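Local structure of CAS6A (Thermus thermophilus, 4C97) at residues L10-G16 against F92-L98; P22-R26 against T231-Y235; F114-R120 against A212-A217. The protein probably acts as a Cas6-family endoribonuclease that processes CRISPR RNA, as part of prokaryotic antiviral defence. The protein carries 1 engineered substitution. The contacts are given in a common frame with arbitrary orientation. Numbering follows the deposited sequence.

Contact 1: L10-G16 against F92-L98; sequences LVLVLEG and FRVRAVL
Two antiparallel strands, 10-15 and 92-98, run side by side at 170° with their axes 4.6 Å apart, and a beta bulge interrupts their ladder. Phe92 (chi1 m) starts opposite Gly16; its ring takes Leu14 CD1 over one face as a CH-pi contact, 4.2 Å from the centroid. Arg93 forms a hydrogen-bonded pair with Glu15: Arg93 N to Glu15 O is 2.8 Å and Glu15 N to Arg93 O 2.9 Å. Val94 faces Leu14 as a non-hydrogen-bonded pair, Val94 CG2 lying 4.1 Å from Leu14 CD2. Arg95 turns helical (phi/psi -79/-39), so Arg95 and Ala96 together oppose Val13: Arg95 N gives to Val13 O at 2.8 Å, Ala96 O receives Val13 N at 2.9 Å, and Ala96 N stays unpaired. The bulge swings Arg95 toward the partner strand, where its NH2 makes a salt bridge to Glu15 OE1 at 2.8 Å. Val97 is level with Leu12, and Leu98 pairs with Val11 through two 2.8 Å bonds, Leu98 N to Val11 O and Val11 N to Leu98 O. Leu12, Leu14, Val94 and Val97 share one face. These are the neighbouring first and last strands of a ferredoxin-like beta-alpha-beta-beta-alpha-beta unit: strand 58-65 flanks 10-15, strand 85-87 flanks 92-98, and helix 68-79 packs on Leu10 and Val97 through Tyr79.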
ATOM      1  N   LEU A  10       4.542  -8.349   4.882  1.00 11.75           N
ATOM      2  CA  LEU A  10       5.511  -8.781   5.860  1.00 12.30           C
ATOM      3  C   LEU A  10       6.460  -7.650   6.196  1.00 12.93           C
ATOM      4  O   LEU A  10       6.949  -6.942   5.298  1.00 14.33           O
ATOM      5  CB  LEU A  10       6.303  -9.958   5.311  1.00 15.80           C
ATOM      6  CG  LEU A  10       5.589 -11.308   5.315  1.00 25.22           C
ATOM      7  CD1 LEU A  10       4.402 -11.330   4.382  1.00 30.86           C
ATOM      8  CD2 LEU A  10       6.588 -12.395   4.917  1.00 29.20           C
ATOM      9  N   VAL A  11       6.730  -7.495   7.486  1.00 14.08           N
ATOM     10  CA  VAL A  11       7.612  -6.445   7.972  1.00 12.83           C
ATOM     11  C   VAL A  11       8.971  -7.000   8.382  1.00 17.27           C
ATOM     12  O   VAL A  11       9.051  -7.965   9.147  1.00 15.18           O
ATOM     13  CB  VAL A  11       6.998  -5.691   9.153  1.00 13.04           C
ATOM     14  CG1 VAL A  11       8.019  -4.747   9.790  1.00 15.71           C
ATOM     15  CG2 VAL A  11       5.766  -4.869   8.693  1.00 14.26           C
ATOM     16  N   LEU A  12      10.031  -6.388   7.863  1.00 15.81           N
ATOM     17  CA  LEU A  12      11.401  -6.715   8.274  1.00 14.99           C
ATOM     18  C   LEU A  12      11.840  -5.694   9.304  1.00 15.58           C
ATOM     19  O   LEU A  12      12.025  -4.500   8.978  1.00 15.29           O
ATOM     20  CB  LEU A  12      12.373  -6.662   7.085  1.00 16.85           C
ATOM     21  CG  LEU A  12      12.336  -7.789   6.056  1.00 27.23           C
ATOM     22  CD1 LEU A  12      10.927  -8.114   5.595  1.00 36.12           C
ATOM     23  CD2 LEU A  12      13.219  -7.428   4.863  1.00 29.45           C
ATOM     24  N   VAL A  13      12.005  -6.173  10.535  1.00 16.63           N
ATOM     25  CA  VAL A  13      12.474  -5.354  11.637  1.00 17.65           C
ATOM     26  C   VAL A  13      13.991  -5.295  11.516  1.00 21.60           C
ATOM     27  O   VAL A  13      14.652  -6.326  11.455  1.00 21.80           O
ATOM     28  CB  VAL A  13      12.058  -5.931  13.000  1.00 21.82           C
ATOM     29  CG1 VAL A  13      12.614  -5.092  14.141  1.00 22.40           C
ATOM     30  CG2 VAL A  13      10.553  -6.015  13.091  1.00 23.08           C
ATOM     31  N   LEU A  14      14.535  -4.083  11.466  1.00 19.63           N
ATOM     32  CA  LEU A  14      15.924  -3.901  11.054  1.00 19.89           C
ATOM     33  C   LEU A  14      16.786  -3.362  12.175  1.00 22.67           C
ATOM     34  O   LEU A  14      16.383  -2.455  12.891  1.00 27.33           O
ATOM     35  CB  LEU A  14      15.989  -2.926   9.870  1.00 18.96           C
ATOM     36  CG  LEU A  14      15.181  -3.326   8.638  1.00 17.42           C
ATOM     37  CD1 LEU A  14      15.160  -2.164   7.641  1.00 21.24           C
ATOM     38  CD2 LEU A  14      15.695  -4.606   7.996  1.00 17.69           C
ATOM     39  N   GLU A  15      17.990  -3.909  12.310  1.00 32.01           N
ATOM     40  CA  GLU A  15      18.978  -3.293  13.180  1.00 41.33           C
ATOM     41  C   GLU A  15      20.143  -2.801  12.338  1.00 25.65           C
ATOM     42  O   GLU A  15      20.634  -3.499  11.447  1.00 29.50           O
ATOM     43  CB  GLU A  15      19.419  -4.230  14.314  1.00 51.44           C
ATOM     44  CG  GLU A  15      19.441  -5.694  13.958  1.00 64.76           C
ATOM     45  CD  GLU A  15      19.989  -6.571  15.085  1.00 77.37           C
ATOM     46  OE1 GLU A  15      20.499  -6.017  16.081  1.00 81.99           O
ATOM     47  OE2 GLU A  15      19.906  -7.816  14.971  1.00 79.10           O
ATOM     48  N   GLY A  16      20.573  -1.585  12.635  1.00 29.26           N
ATOM     49  CA  GLY A  16      21.579  -0.908  11.849  1.00 35.33           C
ATOM     50  C   GLY A  16      21.328   0.576  11.881  1.00 34.38           C
ATOM     51  O   GLY A  16      20.308   1.027  12.391  1.00 40.57           O
ATOM     52  N   PHE A  92      21.691  -3.546   6.877  1.00 27.66           N
ATOM     53  CA  PHE A  92      20.953  -3.812   8.107  1.00 22.78           C
ATOM     54  C   PHE A  92      20.993  -5.289   8.381  1.00 22.96           C
ATOM     55  O   PHE A  92      21.058  -6.096   7.464  1.00 28.80           O
ATOM     56  CB  PHE A  92      19.478  -3.410   7.976  1.00 19.96           C
ATOM     57  CG  PHE A  92      19.263  -1.944   7.721  1.00 18.96           C
ATOM     58  CD1 PHE A  92      19.174  -1.049   8.776  1.00 21.27           C
ATOM     59  CD2 PHE A  92      19.149  -1.469   6.431  1.00 19.29           C
ATOM     60  CE1 PHE A  92      18.976   0.302   8.543  1.00 22.33           C
ATOM     61  CE2 PHE A  92      18.948  -0.117   6.191  1.00 22.68           C
ATOM     62  CZ  PHE A  92      18.867   0.766   7.249  1.00 23.12           C
ATOM     63  N   ARG A  93      20.915  -5.645   9.650  1.00 24.08           N
ATOM     64  CA  ARG A  93      20.652  -7.012  10.018  1.00 23.90           C
ATOM     65  C   ARG A  93      19.143  -7.174  10.235  1.00 27.07           C
ATOM     66  O   ARG A  93      18.494  -6.326  10.849  1.00 22.40           O
ATOM     67  CB  ARG A  93      21.439  -7.365  11.276  1.00 27.96           C
ATOM     68  CG  ARG A  93      21.201  -8.758  11.779  1.00 57.00           C
ATOM     69  CD  ARG A  93      22.196  -9.119  12.861  1.00 70.26           C
ATOM     70  NE  ARG A  93      23.558  -8.736  12.487  1.00 74.33           N
ATOM     71  CZ  ARG A  93      24.352  -9.447  11.689  1.00 79.18           C
ATOM     72  NH1 ARG A  93      23.937 -10.599  11.179  1.00 72.78           N
ATOM     73  NH2 ARG A  93      25.572  -9.006  11.403  1.00 83.29           N
ATOM     74  N   VAL A  94      18.580  -8.242   9.692  1.00 23.15           N
ATOM     75  CA  VAL A  94      17.159  -8.488   9.825  1.00 25.76           C
ATOM     76  C   VAL A  94      16.915  -9.231  11.127  1.00 27.10           C
ATOM     77  O   VAL A  94      17.268 -10.403  11.260  1.00 27.43           O
ATOM     78  CB  VAL A  94      16.615  -9.293   8.633  1.00 23.96           C
ATOM     79  CG1 VAL A  94      15.143  -9.621   8.822  1.00 24.50           C
ATOM     80  CG2 VAL A  94      16.813  -8.520   7.334  1.00 21.25           C
ATOM     81  N   ARG A  95      16.310  -8.545  12.088  1.00 26.67           N
ATOM     82  CA  ARG A  95      16.086  -9.131  13.402  1.00 24.71           C
ATOM     83  C   ARG A  95      14.903 -10.066  13.406  1.00 24.65           C
ATOM     84  O   ARG A  95      14.927 -11.112  14.062  1.00 30.07           O
ATOM     85  CB  ARG A  95      15.842  -8.049  14.435  1.00 29.65           C
ATOM     86  CG  ARG A  95      15.435  -8.596  15.790  1.00 46.00           C
ATOM     87  CD  ARG A  95      15.356  -7.475  16.786  1.00 60.99           C
ATOM     88  NE  ARG A  95      16.661  -6.837  16.923  1.00 72.22           N
ATOM     89  CZ  ARG A  95      16.854  -5.534  17.093  1.00 65.66           C
ATOM     90  NH1 ARG A  95      15.820  -4.699  17.156  1.00 56.03           N
ATOM     91  NH2 ARG A  95      18.091  -5.067  17.202  1.00 59.18           N
ATOM     92  N   ALA A  96      13.857  -9.676  12.692  1.00 26.79           N
ATOM     93  CA  ALA A  96      12.644 -10.465  12.644  1.00 22.91           C
ATOM     94  C   ALA A  96      11.901 -10.185  11.358  1.00 21.24           C
ATOM     95  O   ALA A  96      11.979  -9.090  10.808  1.00 21.83           O
ATOM     96  CB  ALA A  96      11.757 -10.151  13.855  1.00 25.38           C
ATOM     97  N   VAL A  97      11.188 -11.196  10.882  1.00 28.61           N
ATOM     98  CA  VAL A  97      10.269 -11.043   9.778  1.00 23.10           C
ATOM     99  C   VAL A  97       8.882 -11.337  10.322  1.00 24.42           C
ATOM    100  O   VAL A  97       8.602 -12.453  10.753  1.00 25.28           O
ATOM    101  CB  VAL A  97      10.623 -12.002   8.636  1.00 24.04           C
ATOM    102  CG1 VAL A  97       9.639 -11.866   7.497  1.00 26.92           C
ATOM    103  CG2 VAL A  97      12.037 -11.719   8.151  1.00 25.92           C
ATOM    104  N   LEU A  98       8.022 -10.323  10.296  1.00 22.51           N
ATOM    105  CA  LEU A  98       6.716 -10.384  10.954  1.00 24.00           C
ATOM    106  C   LEU A  98       5.542 -10.351   9.981  1.00 20.93           C
ATOM    107  O   LEU A  98       5.526  -9.554   9.044  1.00 17.96           O
ATOM    108  CB  LEU A  98       6.581  -9.194  11.905  1.00 18.78           C
ATOM    109  CG  LEU A  98       7.686  -9.043  12.949  1.00 23.08           C
ATOM    110  CD1 LEU A  98       7.416  -7.804  13.781  1.00 24.72           C
ATOM    111  CD2 LEU A  98       7.755 -10.289  13.822  1.00 29.75           C
TER

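Contact 2: P22-R26 against T231-Y235; sequences PLGLR and TSLGY. With SO4 (sulfate ion), chain C.
Part of the glycine-rich loop characteristic of Cas6 and related RAMP proteins, 231-235, meets the first turn of helix 22-36, joining the C-terminal ferredoxin-like domain to the N-terminal one. Pro22 brings the backbones nearest: its CA is 4.8 Å from that of Leu233, its CB touches Leu233 O at 3.3 Å, and its carbonyl O accepts Arg26 N at 2.9 Å within the turn. A water donates to Pro22 O (3.0 Å) and to Ser232 O (2.9 Å), bridging the backbones. Leu23 points away at CB, yet its CD2 returns to 3.9 Å from Leu233 CD2. Arg26 (chi1 and chi2 t) bends at chi3 (p), and Leu233 CG lies over one face of its guanidinium. The loop makes a short 3-10 turn at 231-232, then Gly234 takes positive phi (92°). A sulfate, also bound by Lys230 and probably from the crystallisation liquor, accepts Arg26 NH2 at O3 (2.9 Å) and NH1 at O1 (3.1 Å); Arg26 NH1 also donates to Ser232 OG (chi1 p) at 3.0 Å.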
ATOM      1  N   PRO A  22      14.638   3.876  -0.781  1.00 17.47           N
ATOM      2  CA  PRO A  22      13.694   3.330  -1.759  1.00 14.37           C
ATOM      3  C   PRO A  22      14.315   2.422  -2.823  1.00 13.55           C
ATOM      4  O   PRO A  22      13.890   1.284  -3.033  1.00 14.43           O
ATOM      5  CB  PRO A  22      13.134   4.588  -2.416  1.00 20.61           C
ATOM      6  CG  PRO A  22      13.196   5.621  -1.361  1.00 20.39           C
ATOM      7  CD  PRO A  22      14.363   5.288  -0.489  1.00 14.06           C
ATOM      8  N   LEU A  23      15.337   2.937  -3.495  1.00 16.36           N
ATOM      9  CA  LEU A  23      15.983   2.156  -4.548  1.00 14.20           C
ATOM     10  C   LEU A  23      16.742   0.936  -4.011  1.00 14.41           C
ATOM     11  O   LEU A  23      16.697  -0.136  -4.623  1.00 17.31           O
ATOM     12  CB  LEU A  23      16.859   3.046  -5.416  1.00 19.31           C
ATOM     13  CG  LEU A  23      15.915   3.930  -6.241  1.00 27.42           C
ATOM     14  CD1 LEU A  23      16.501   5.263  -6.465  1.00 24.10           C
ATOM     15  CD2 LEU A  23      15.542   3.249  -7.551  1.00 25.72           C
ATOM     16  N   GLY A  24      17.395   1.058  -2.861  1.00 15.86           N
ATOM     17  CA  GLY A  24      18.060  -0.107  -2.285  1.00 18.35           C
ATOM     18  C   GLY A  24      17.056  -1.197  -1.894  1.00 15.76           C
ATOM     19  O   GLY A  24      17.282  -2.407  -2.126  1.00 14.72           O
ATOM     20  N   LEU A  25      15.947  -0.774  -1.284  1.00 15.72           N
ATOM     21  CA  LEU A  25      14.870  -1.713  -0.939  1.00 12.85           C
ATOM     22  C   LEU A  25      14.317  -2.404  -2.188  1.00 13.87           C
ATOM     23  O   LEU A  25      14.214  -3.646  -2.242  1.00 14.05           O
ATOM     24  CB  LEU A  25      13.748  -0.994  -0.181  1.00 17.58           C
ATOM     25  CG  LEU A  25      12.575  -1.881   0.238  1.00 19.45           C
ATOM     26  CD1 LEU A  25      13.010  -3.074   1.069  1.00 20.69           C
ATOM     27  CD2 LEU A  25      11.552  -1.049   1.021  1.00 20.73           C
ATOM     28  N   ARG A  26      13.965  -1.616  -3.212  1.00 13.88           N
ATOM     29  CA  ARG A  26      13.443  -2.239  -4.417  1.00 12.84           C
ATOM     30  C   ARG A  26      14.477  -3.154  -5.074  1.00 14.06           C
ATOM     31  O   ARG A  26      14.130  -4.222  -5.575  1.00 14.85           O
ATOM     32  CB  ARG A  26      12.920  -1.210  -5.422  1.00 13.71           C
ATOM     33  CG  ARG A  26      12.045  -1.862  -6.485  1.00 13.51           C
ATOM     34  CD  ARG A  26      11.408  -0.849  -7.376  1.00 13.52           C
ATOM     35  NE  ARG A  26      12.366  -0.198  -8.263  1.00 14.61           N
ATOM     36  CZ  ARG A  26      12.037   0.782  -9.092  1.00 16.23           C
ATOM     37  NH1 ARG A  26      10.778   1.214  -9.144  1.00 18.30           N
ATOM     38  NH2 ARG A  26      12.946   1.326  -9.870  1.00 17.35           N
ATOM     39  N   THR A 231       4.500   2.802  -5.870  1.00 11.76           N
ATOM     40  CA  THR A 231       4.402   2.060  -4.630  1.00 10.29           C
ATOM     41  C   THR A 231       5.559   1.051  -4.491  1.00 10.37           C
ATOM     42  O   THR A 231       5.822   0.572  -3.398  1.00 10.81           O
ATOM     43  CB  THR A 231       3.058   1.346  -4.503  1.00  8.64           C
ATOM     44  OG1 THR A 231       2.837   0.497  -5.643  1.00 11.14           O
ATOM     45  CG2 THR A 231       1.957   2.347  -4.392  1.00 12.11           C
ATOM     46  N   SER A 232       6.241   0.750  -5.596  1.00 10.52           N
ATOM     47  CA  SER A 232       7.399  -0.139  -5.544  1.00 13.31           C
ATOM     48  C   SER A 232       8.589   0.550  -4.870  1.00 10.24           C
ATOM     49  O   SER A 232       9.591  -0.113  -4.515  1.00 10.55           O
ATOM     50  CB  SER A 232       7.781  -0.632  -6.945  1.00 17.53           C
ATOM     51  OG  SER A 232       8.280   0.433  -7.742  1.00 15.32           O
ATOM     52  N   LEU A 233       8.491   1.865  -4.702  1.00 10.86           N
ATOM     53  CA  LEU A 233       9.552   2.643  -4.072  1.00 10.59           C
ATOM     54  C   LEU A 233       9.159   3.175  -2.708  1.00 10.23           C
ATOM     55  O   LEU A 233       9.858   4.007  -2.139  1.00 14.16           O
ATOM     56  CB  LEU A 233      10.020   3.791  -4.987  1.00 11.41           C
ATOM     57  CG  LEU A 233      10.700   3.344  -6.275  1.00 12.14           C
ATOM     58  CD1 LEU A 233      10.892   4.570  -7.192  1.00 14.75           C
ATOM     59  CD2 LEU A 233      12.040   2.707  -5.996  1.00 14.63           C
ATOM     60  N   GLY A 234       8.063   2.662  -2.149  1.00  8.85           N
ATOM     61  CA  GLY A 234       7.686   3.053  -0.807  1.00  8.50           C
ATOM     62  C   GLY A 234       6.738   4.228  -0.711  1.00 10.12           C
ATOM     63  O   GLY A 234       6.344   4.605   0.394  1.00  9.79           O
ATOM     64  N   TYR A 235       6.387   4.805  -1.858  1.00  9.03           N
ATOM     65  CA  TYR A 235       5.432   5.911  -1.905  1.00 10.30           C
ATOM     66  C   TYR A 235       4.029   5.333  -1.763  1.00  8.59           C
ATOM     67  O   TYR A 235       3.778   4.138  -2.036  1.00 10.24           O
ATOM     68  CB  TYR A 235       5.562   6.698  -3.213  1.00 11.00           C
ATOM     69  CG  TYR A 235       6.927   7.336  -3.351  1.00  9.37           C
ATOM     70  CD1 TYR A 235       7.307   8.368  -2.505  1.00 12.29           C
ATOM     71  CD2 TYR A 235       7.833   6.895  -4.300  1.00  9.64           C
ATOM     72  CE1 TYR A 235       8.540   8.948  -2.607  1.00 14.76           C
ATOM     73  CE2 TYR A 235       9.066   7.485  -4.424  1.00 11.40           C
ATOM     74  CZ  TYR A 235       9.421   8.508  -3.561  1.00 15.25           C
ATOM     75  OH  TYR A 235      10.663   9.129  -3.647  1.00 15.12           O
TER
HETATM   76  S   SO4 C1240      10.631   3.372 -12.051  1.00 26.89           S
HETATM   77  O1  SO4 C1240      10.208   3.766 -10.729  1.00 28.62           O
HETATM   78  O2  SO4 C1240      10.300   4.468 -12.950  1.00 36.80           O
HETATM   79  O3  SO4 C1240      12.060   3.107 -12.026  1.00 24.75           O
HETATM   80  O4  SO4 C1240       9.959   2.148 -12.467  1.00 40.14           O
HETATM   81  O   HOH W   1      11.190   0.443  -2.132  1.00 21.71           O

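Contact 3: F114-R120 against A212-A217; sequences FQGPPSR and ALWLSA
This is loop-on-helix packing, mostly apolar: the irregular segment 114-120, which carries the chain from helix 110-113 into strand 121-127, lies along one flank of helix 209-225. The two run in opposite senses, Phe114 facing Ala217 (CA-CA 5.0 Å) and Pro118 facing Leu213 (4.2 Å between CA atoms). Phe114 (chi1 m) is the loop residue most buried by the helix. Its edge points at the face of Trp214 (chi1 m) in a T-shaped pair, the phenyl and six-membered ring centroids 4.8 Å apart and the planes at 81°, while Ala217 CB sits over its face, 3.8 Å from the centroid. Leu213 (chi1 t, chi2 p) fills the space beneath the turn, with its CD1 3.4 Å from Phe114 O and 3.8 Å from Gly116 CA. The helix is the second crossover helix of the C-terminal ferredoxin-like domain, and the loop is the end of the linker that enters this domain's first strand; helix 144-158 closes over Phe114 and Trp214 through Leu155. Gly116 has positive phi (77°), and a CB there would crowd Leu213 CD1; a cis peptide follows it, before Pro117. A water bridges the two segments, accepting from Gly116 N and donating to Ser216 OG, each at 2.8 Å, while Ser216 OG (chi1 p) gives its own proton to Leu213 O at 2.6 Å. Farther along, Pro118 CB rests 3.6 Å from Ala212 CB, and Leu215 CD2 comes within 3.4 Å of Arg120 O and 3.6 Å of Ser119 O.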
ATOM      1  N   PHE A 114     -13.747  -7.844   1.872  1.00 10.19           N
ATOM      2  CA  PHE A 114     -15.124  -7.454   1.673  1.00 11.43           C
ATOM      3  C   PHE A 114     -15.975  -7.724   2.914  1.00 14.24           C
ATOM      4  O   PHE A 114     -17.184  -7.805   2.818  1.00 15.91           O
ATOM      5  CB  PHE A 114     -15.697  -8.198   0.469  1.00 13.49           C
ATOM      6  CG  PHE A 114     -15.206  -7.683  -0.850  1.00 16.97           C
ATOM      7  CD1 PHE A 114     -15.872  -6.650  -1.506  1.00 18.18           C
ATOM      8  CD2 PHE A 114     -14.076  -8.213  -1.439  1.00 18.98           C
ATOM      9  CE1 PHE A 114     -15.400  -6.190  -2.726  1.00 16.08           C
ATOM     10  CE2 PHE A 114     -13.616  -7.740  -2.656  1.00 23.11           C
ATOM     11  CZ  PHE A 114     -14.288  -6.727  -3.287  1.00 16.11           C
ATOM     12  N   GLN A 115     -15.339  -7.870   4.072  1.00 12.13           N
ATOM     13  CA  GLN A 115     -16.060  -8.201   5.302  1.00 12.10           C
ATOM     14  C   GLN A 115     -16.967  -7.081   5.812  1.00 12.79           C
ATOM     15  O   GLN A 115     -17.963  -7.342   6.496  1.00 15.98           O
ATOM     16  CB  GLN A 115     -15.106  -8.640   6.399  1.00 12.79           C
ATOM     17  CG  GLN A 115     -14.235  -7.544   6.934  1.00 15.08           C
ATOM     18  CD  GLN A 115     -13.235  -8.079   7.924  1.00 20.91           C
ATOM     19  OE1 GLN A 115     -13.514  -8.145   9.114  1.00 22.65           O
ATOM     20  NE2 GLN A 115     -12.065  -8.495   7.430  1.00 21.02           N
ATOM     21  N   GLY A 116     -16.613  -5.843   5.495  1.00 12.91           N
ATOM     22  CA  GLY A 116     -17.401  -4.695   5.899  1.00 11.20           C
ATOM     23  C   GLY A 116     -17.148  -4.416   7.367  1.00 11.82           C
ATOM     24  O   GLY A 116     -16.112  -4.810   7.897  1.00 18.31           O
ATOM     25  N   PRO A 117     -18.088  -3.738   8.033  1.00 13.37           N
ATOM     26  CA  PRO A 117     -19.392  -3.340   7.505  1.00 13.52           C
ATOM     27  C   PRO A 117     -19.320  -2.303   6.392  1.00 15.50           C
ATOM     28  O   PRO A 117     -18.346  -1.549   6.297  1.00 15.98           O
ATOM     29  CB  PRO A 117     -20.087  -2.737   8.717  1.00 19.44           C
ATOM     30  CG  PRO A 117     -19.007  -2.284   9.588  1.00 26.80           C
ATOM     31  CD  PRO A 117     -17.901  -3.278   9.417  1.00 20.40           C
ATOM     32  N   PRO A 118     -20.345  -2.279   5.536  1.00 16.76           N
ATOM     33  CA  PRO A 118     -20.384  -1.219   4.537  1.00 16.26           C
ATOM     34  C   PRO A 118     -20.451   0.105   5.243  1.00 17.69           C
ATOM     35  O   PRO A 118     -21.063   0.241   6.304  1.00 17.03           O
ATOM     36  CB  PRO A 118     -21.669  -1.507   3.757  1.00 19.71           C
ATOM     37  CG  PRO A 118     -22.493  -2.386   4.638  1.00 24.17           C
ATOM     38  CD  PRO A 118     -21.527  -3.155   5.472  1.00 22.02           C
ATOM     39  N   SER A 119     -19.807   1.099   4.657  1.00 15.54           N
ATOM     40  CA  SER A 119     -19.923   2.428   5.189  1.00 16.52           C
ATOM     41  C   SER A 119     -19.783   3.400   4.042  1.00 14.51           C
ATOM     42  O   SER A 119     -19.042   3.143   3.106  1.00 11.48           O
ATOM     43  CB  SER A 119     -18.835   2.700   6.232  1.00 15.04           C
ATOM     44  OG  SER A 119     -18.901   4.063   6.624  1.00 13.88           O
ATOM     45  N   ARG A 120     -20.513   4.503   4.125  0.50 14.55           N
ATOM     46  CA  ARG A 120     -20.394   5.607   3.175  0.50 16.78           C
ATOM     47  C   ARG A 120     -19.113   6.396   3.355  0.50 14.25           C
ATOM     48  O   ARG A 120     -18.709   7.125   2.457  0.50 12.87           O
ATOM     49  CB  ARG A 120     -21.585   6.546   3.332  0.50 19.09           C
ATOM     50  CG  ARG A 120     -22.887   5.892   3.000  0.50 25.77           C
ATOM     51  CD  ARG A 120     -24.034   6.858   3.073  0.50 27.76           C
ATOM     52  NE  ARG A 120     -25.071   6.475   2.117  0.50 39.25           N
ATOM     53  CZ  ARG A 120     -26.206   5.855   2.416  0.50 39.82           C
ATOM     54  NH1 ARG A 120     -26.506   5.530   3.670  0.50 49.51           N
ATOM     55  NH2 ARG A 120     -27.057   5.568   1.443  0.50 27.36           N
ATOM     56  N   ALA A 212     -21.163   0.826  -0.777  1.00 10.65           N
ATOM     57  CA  ALA A 212     -20.527   1.079   0.514  1.00 13.92           C
ATOM     58  C   ALA A 212     -19.607  -0.094   0.904  1.00 14.53           C
ATOM     59  O   ALA A 212     -18.534   0.091   1.497  1.00 11.90           O
ATOM     60  CB  ALA A 212     -21.612   1.322   1.589  1.00 14.60           C
ATOM     61  N   LEU A 213     -20.025  -1.309   0.555  1.00 13.62           N
ATOM     62  CA  LEU A 213     -19.143  -2.457   0.763  1.00 13.04           C
ATOM     63  C   LEU A 213     -17.845  -2.371  -0.067  1.00 11.41           C
ATOM     64  O   LEU A 213     -16.736  -2.591   0.458  1.00  9.74           O
ATOM     65  CB  LEU A 213     -19.856  -3.765   0.465  1.00 13.19           C
ATOM     66  CG  LEU A 213     -19.085  -4.959   0.980  1.00 12.10           C
ATOM     67  CD1 LEU A 213     -19.049  -4.972   2.502  1.00 17.06           C
ATOM     68  CD2 LEU A 213     -19.688  -6.253   0.425  1.00 19.98           C
ATOM     69  N   TRP A 214     -17.986  -2.075  -1.362  1.00 11.95           N
ATOM     70  CA  TRP A 214     -16.818  -1.877  -2.195  1.00 10.11           C
ATOM     71  C   TRP A 214     -15.922  -0.756  -1.651  1.00  9.89           C
ATOM     72  O   TRP A 214     -14.700  -0.890  -1.617  1.00 10.32           O
ATOM     73  CB  TRP A 214     -17.244  -1.583  -3.637  1.00 12.31           C
ATOM     74  CG  TRP A 214     -17.429  -2.840  -4.436  1.00 14.30           C
ATOM     75  CD1 TRP A 214     -18.581  -3.559  -4.596  1.00 15.32           C
ATOM     76  CD2 TRP A 214     -16.409  -3.558  -5.154  1.00 13.15           C
ATOM     77  NE1 TRP A 214     -18.347  -4.669  -5.379  1.00 14.23           N
ATOM     78  CE2 TRP A 214     -17.017  -4.693  -5.729  1.00 13.05           C
ATOM     79  CE3 TRP A 214     -15.039  -3.340  -5.357  1.00 13.41           C
ATOM     80  CZ2 TRP A 214     -16.317  -5.601  -6.501  1.00 11.68           C
ATOM     81  CZ3 TRP A 214     -14.341  -4.244  -6.130  1.00 12.65           C
ATOM     82  CH2 TRP A 214     -14.979  -5.359  -6.693  1.00 11.92           C
ATOM     83  N   LEU A 215     -16.515   0.362  -1.227  1.00  8.54           N
ATOM     84  CA  LEU A 215     -15.697   1.428  -0.633  1.00  8.90           C
ATOM     85  C   LEU A 215     -14.875   0.890   0.553  1.00 10.21           C
ATOM     86  O   LEU A 215     -13.646   1.111   0.648  1.00  8.96           O
ATOM     87  CB  LEU A 215     -16.564   2.621  -0.220  1.00 10.47           C
ATOM     88  CG  LEU A 215     -15.809   3.815   0.363  1.00  9.77           C
ATOM     89  CD1 LEU A 215     -14.838   4.464  -0.649  1.00 11.65           C
ATOM     90  CD2 LEU A 215     -16.787   4.844   0.889  1.00 11.38           C
ATOM     91  N   SER A 216     -15.543   0.130   1.417  1.00 10.45           N
ATOM     92  CA  SER A 216     -14.833  -0.436   2.567  1.00 10.39           C
ATOM     93  C   SER A 216     -13.714  -1.394   2.151  1.00  8.26           C
ATOM     94  O   SER A 216     -12.639  -1.440   2.775  1.00 10.57           O
ATOM     95  CB  SER A 216     -15.802  -1.102   3.550  1.00 12.72           C
ATOM     96  OG  SER A 216     -16.340  -2.315   3.058  1.00 13.49           O
ATOM     97  N   ALA A 217     -13.969  -2.142   1.093  1.00  9.56           N
ATOM     98  CA  ALA A 217     -12.979  -3.090   0.572  1.00 11.32           C
ATOM     99  C   ALA A 217     -11.753  -2.382  -0.015  1.00  8.10           C
ATOM    100  O   ALA A 217     -10.613  -2.839   0.180  1.00  8.88           O
ATOM    101  CB  ALA A 217     -13.617  -4.003  -0.474  1.00 13.91           C
TER
HETATM  102  O   HOH W   2     -14.774  -4.430   3.890  1.00 13.18           O

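Contact 1 lies within the N-terminal domain, contact 3 binds the linker to a helix of the C-terminal domain, and contact 2 spans both domains between them. Contacts 1 and 3 sit on opposite sides of the chain's centre, their own centres about 33 Å apart; contact 2 is nearest that centre. Strand 6-15 runs on to the helix of contact 2, and helix 209-225 precedes its loop. All three are partly buried. Contact 1, a backbone ladder, has one buried apolar face and an exposed charged side; contact 2, the smallest, combines Leu233 packing with one arginine-serine bond, a water bridge and a sulfate; contact 3 sets aromatic and aliphatic helix residues, mostly buried, under a largely exposed loop.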